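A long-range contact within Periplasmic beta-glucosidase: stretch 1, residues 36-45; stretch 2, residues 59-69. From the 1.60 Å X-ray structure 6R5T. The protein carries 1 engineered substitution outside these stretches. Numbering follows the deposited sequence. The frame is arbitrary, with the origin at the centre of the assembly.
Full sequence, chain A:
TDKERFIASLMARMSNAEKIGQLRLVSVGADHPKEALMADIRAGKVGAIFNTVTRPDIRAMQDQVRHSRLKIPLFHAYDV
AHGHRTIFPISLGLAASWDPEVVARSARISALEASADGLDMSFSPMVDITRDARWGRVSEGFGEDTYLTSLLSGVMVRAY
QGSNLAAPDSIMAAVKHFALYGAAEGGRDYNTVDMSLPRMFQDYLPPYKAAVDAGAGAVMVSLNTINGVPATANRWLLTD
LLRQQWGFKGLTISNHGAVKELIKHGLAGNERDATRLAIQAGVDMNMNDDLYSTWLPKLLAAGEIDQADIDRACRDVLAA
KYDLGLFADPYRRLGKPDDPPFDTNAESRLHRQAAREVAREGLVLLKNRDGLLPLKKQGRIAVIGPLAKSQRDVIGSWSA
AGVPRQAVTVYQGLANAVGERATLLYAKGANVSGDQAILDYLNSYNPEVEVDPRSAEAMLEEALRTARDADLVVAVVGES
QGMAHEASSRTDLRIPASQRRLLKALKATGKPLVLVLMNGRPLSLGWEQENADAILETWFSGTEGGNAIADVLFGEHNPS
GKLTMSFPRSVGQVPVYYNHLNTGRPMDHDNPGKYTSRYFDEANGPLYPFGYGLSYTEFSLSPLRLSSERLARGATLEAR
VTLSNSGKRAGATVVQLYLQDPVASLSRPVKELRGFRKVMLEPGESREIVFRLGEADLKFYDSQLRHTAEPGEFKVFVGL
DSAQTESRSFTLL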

# COMPACT_ATOMS: atom_id res chain seq x y z
N ALA A 36 37.34 26.48 -4.64
CA ALA A 36 37.77 25.17 -5.19
C ALA A 36 36.95 24.90 -6.45
O ALA A 36 37.51 24.45 -7.46
CB ALA A 36 37.59 24.06 -4.18
N LEU A 37 35.67 25.21 -6.44
CA LEU A 37 34.81 24.99 -7.61
C LEU A 37 35.28 25.88 -8.77
O LEU A 37 35.38 25.41 -9.92
CB LEU A 37 33.37 25.27 -7.20
CG LEU A 37 32.31 24.68 -8.11
CD1 LEU A 37 30.96 24.59 -7.40
CD2 LEU A 37 32.22 25.50 -9.37
N MET A 38 35.56 27.14 -8.50
CA MET A 38 36.04 28.08 -9.54
C MET A 38 37.35 27.55 -10.14
O MET A 38 37.49 27.59 -11.37
CB MET A 38 36.33 29.45 -8.94
CG MET A 38 35.25 30.01 -8.07
SD MET A 38 34.34 31.25 -8.94
CE MET A 38 33.56 30.11 -10.05
N ALA A 39 38.25 27.00 -9.35
CA ALA A 39 39.54 26.46 -9.86
C ALA A 39 39.23 25.25 -10.74
O ALA A 39 39.85 25.09 -11.78
CB ALA A 39 40.46 26.08 -8.73
N ASP A 40 38.25 24.44 -10.34
CA ASP A 40 37.89 23.25 -11.14
C ASP A 40 37.28 23.69 -12.46
O ASP A 40 37.55 23.03 -13.48
CB ASP A 40 36.97 22.30 -10.38
CG ASP A 40 37.69 21.39 -9.41
OD1 ASP A 40 38.93 21.47 -9.30
OD2 ASP A 40 36.99 20.60 -8.74
N ILE A 41 36.47 24.74 -12.49
CA ILE A 41 35.91 25.24 -13.77
C ILE A 41 37.07 25.68 -14.68
O ILE A 41 37.07 25.33 -15.87
CB ILE A 41 34.91 26.37 -13.56
CG1 ILE A 41 33.69 25.91 -12.75
CG2 ILE A 41 34.56 27.01 -14.89
CD1 ILE A 41 32.89 27.08 -12.20
N ARG A 42 38.06 26.38 -14.12
CA ARG A 42 39.19 26.91 -14.94
C ARG A 42 39.94 25.72 -15.53
O ARG A 42 40.52 25.88 -16.60
CB ARG A 42 40.11 27.79 -14.10
CG ARG A 42 39.50 29.13 -13.67
CD ARG A 42 40.56 30.08 -13.07
NE ARG A 42 41.08 29.64 -11.78
CZ ARG A 42 40.55 29.95 -10.59
NH1 ARG A 42 39.45 30.69 -10.51
NH2 ARG A 42 41.09 29.49 -9.48
N ALA A 43 39.96 24.57 -14.84
CA ALA A 43 40.69 23.35 -15.23
C ALA A 43 39.89 22.48 -16.21
O ALA A 43 40.39 21.44 -16.60
CB ALA A 43 41.03 22.59 -13.97
N GLY A 44 38.66 22.85 -16.56
CA GLY A 44 37.81 22.03 -17.46
C GLY A 44 37.18 20.84 -16.74
O GLY A 44 36.73 19.89 -17.41
N LYS A 45 37.11 20.86 -15.40
CA LYS A 45 36.69 19.68 -14.61
C LYS A 45 35.24 19.80 -14.17
O LYS A 45 34.83 18.94 -13.40
CB LYS A 45 37.58 19.53 -13.38
CG LYS A 45 39.03 19.23 -13.74
CD LYS A 45 39.80 18.46 -12.72
CE LYS A 45 40.54 19.34 -11.75
NZ LYS A 45 41.64 18.59 -11.09
N ARG A 59 27.30 34.73 -14.06
CA ARG A 59 28.35 35.33 -14.94
C ARG A 59 29.73 34.98 -14.39
O ARG A 59 30.66 34.69 -15.20
CB ARG A 59 28.17 36.86 -14.98
CG ARG A 59 27.13 37.41 -15.93
CD ARG A 59 27.34 38.91 -16.11
NE ARG A 59 28.44 39.07 -17.07
CZ ARG A 59 28.32 39.14 -18.38
NH1 ARG A 59 27.15 39.19 -18.98
NH2 ARG A 59 29.41 39.24 -19.10
N ALA A 60 29.95 35.09 -13.07
CA ALA A 60 31.26 34.84 -12.43
C ALA A 60 31.73 33.40 -12.71
O ALA A 60 32.92 33.17 -13.03
CB ALA A 60 31.18 35.13 -10.95
N MET A 61 30.81 32.44 -12.68
CA MET A 61 31.18 31.05 -13.04
C MET A 61 31.51 30.94 -14.52
O MET A 61 32.52 30.27 -14.88
CB MET A 61 30.01 30.12 -12.78
CG MET A 61 29.49 30.27 -11.42
SD MET A 61 30.55 29.38 -10.40
CE MET A 61 29.27 28.73 -9.33
N GLN A 62 30.65 31.48 -15.38
CA GLN A 62 30.86 31.38 -16.85
C GLN A 62 32.20 32.06 -17.21
O GLN A 62 32.91 31.59 -18.14
CB GLN A 62 29.68 31.99 -17.57
CG GLN A 62 29.45 31.51 -18.98
CD GLN A 62 29.04 30.04 -19.09
OE1 GLN A 62 29.90 29.19 -19.03
NE2 GLN A 62 27.76 29.74 -19.34
N ASP A 63 32.56 33.11 -16.47
CA ASP A 63 33.83 33.83 -16.70
C ASP A 63 35.02 32.89 -16.49
O ASP A 63 36.05 33.11 -17.14
CB ASP A 63 33.97 35.06 -15.82
CG ASP A 63 33.11 36.24 -16.22
OD1 ASP A 63 32.54 36.29 -17.33
OD2 ASP A 63 32.99 37.11 -15.39
N GLN A 64 34.93 31.92 -15.58
CA GLN A 64 36.06 31.03 -15.26
C GLN A 64 36.35 30.12 -16.44
O GLN A 64 37.49 29.63 -16.55
CB GLN A 64 35.80 30.21 -14.00
CG GLN A 64 35.48 31.07 -12.80
CD GLN A 64 36.48 32.20 -12.65
OE1 GLN A 64 37.68 31.94 -12.53
NE2 GLN A 64 35.99 33.44 -12.72
N VAL A 65 35.35 29.85 -17.28
CA VAL A 65 35.50 28.94 -18.45
C VAL A 65 36.58 29.48 -19.41
O VAL A 65 37.26 28.66 -20.02
CB VAL A 65 34.15 28.77 -19.15
CG1 VAL A 65 34.28 28.16 -20.51
CG2 VAL A 65 33.22 27.95 -18.28
N ARG A 66 36.65 30.80 -19.54
CA ARG A 66 37.62 31.45 -20.46
C ARG A 66 39.04 30.98 -20.12
O ARG A 66 39.94 31.16 -20.99
CB ARG A 66 37.55 32.98 -20.34
CG ARG A 66 36.21 33.62 -20.70
CD ARG A 66 36.40 35.02 -21.28
NE ARG A 66 35.74 36.19 -20.67
CZ ARG A 66 36.23 36.90 -19.66
NH1 ARG A 66 37.35 36.52 -19.05
NH2 ARG A 66 35.58 37.97 -19.22
N HIS A 67 39.31 30.47 -18.91
CA HIS A 67 40.68 30.08 -18.49
C HIS A 67 40.98 28.61 -18.81
O HIS A 67 42.11 28.20 -18.62
CB HIS A 67 40.93 30.35 -17.01
CG HIS A 67 40.83 31.79 -16.65
ND1 HIS A 67 41.78 32.73 -17.06
CD2 HIS A 67 39.89 32.47 -15.96
CE1 HIS A 67 41.42 33.92 -16.60
NE2 HIS A 67 40.27 33.78 -15.92
N SER A 68 40.00 27.82 -19.26
CA SER A 68 40.24 26.39 -19.56
C SER A 68 40.81 26.28 -20.96
O SER A 68 40.74 27.26 -21.74
CB SER A 68 38.97 25.55 -19.41
OG SER A 68 37.99 25.96 -20.32
N ARG A 69 41.26 25.10 -21.33
CA ARG A 69 41.85 24.90 -22.68
C ARG A 69 40.79 25.04 -23.76
O ARG A 69 40.99 25.80 -24.71
CB ARG A 69 42.55 23.56 -22.72
CG ARG A 69 43.32 23.34 -24.01
CD ARG A 69 43.90 21.95 -24.05
NE ARG A 69 42.91 20.93 -24.45
CZ ARG A 69 42.70 20.52 -25.70
NH1 ARG A 69 43.29 21.12 -26.73
NH2 ARG A 69 41.83 19.55 -25.91
O HOH W 1 41.13 22.59 -19.45

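Two helical segments pack side by side through a small apolar patch, flanked by one side-chain hydrogen bond and joined at the C-terminal end by close backbone contacts, burying 476 Å² in all. The axes of helix 36-42 and of the helix starting before Arg-59 run in the same general direction, 39° apart and 8.4 Å at closest approach. Ile-41 points its CA-to-CB bond toward the second stretch and sits at the centre of the apolar patch: its CD1 lies 3.7 Å from Met-61 SD, its CG2 3.8 Å from Val-65 CG2 and 3.5 Å from Gln-64 CB. A branched, wholly apolar side chain can thus meet three residues of the neighbouring helix at once. Met-38 leaves its helix sideways, but its flexible chain (chi1 m, chi3 p) brings the terminal methyl across, with CE 3.1 Å from Met-61 SD, a tight approach, and 3.5 Å from Gln-64 CG. Leu-37 adds a looser contact, CD2 to Met-61 SD at 4.3 Å, so the Met-61 sulfur is shared by three apolar side chains of stretch 1. All five apolar residues are buried.

Gln-64 joins this patch to a polar one. Its CB and CG pack against Ile-41 and Met-38, while its amide uses both ends: OE1 accepts a hydrogen bond from Arg-42 NH1 (3.0 Å, 160°), and NE2 donates to Ala-60 O (3.1 Å) within its own helix. With chi1 and chi2 both m, the side chain folds back to reach that carbonyl. The oxygen OE1 lies near the guanidinium plane, at its edge, where an N-H can point at it; this is the sole hydrogen bond directly linking the stretches. The aliphatic part of Arg-42 also passes His-67, with Arg-42 CD 3.8 Å from His-67 CD2.

Where the first helix ends, the backbones draw close, Arg-42 CA and Ser-68 CA being 4.8 Å apart. Arg-42 O receives a CA-H...O contact from Ser-68 CA at 3.0 Å, and Arg-42 CA makes a longer one to Gln-64 O at 3.6 Å. Small residues suit this approach. Ser-68 directs CB toward stretch 1, 3.9 Å from Gly-44 N, while its OG turns back to donate to Val-65 O (2.8 Å) across a type I turn. Just past the first helix, Gly-44 leaves helical geometry in a Schellman motif, with a positive phi of 78° that favours glycine.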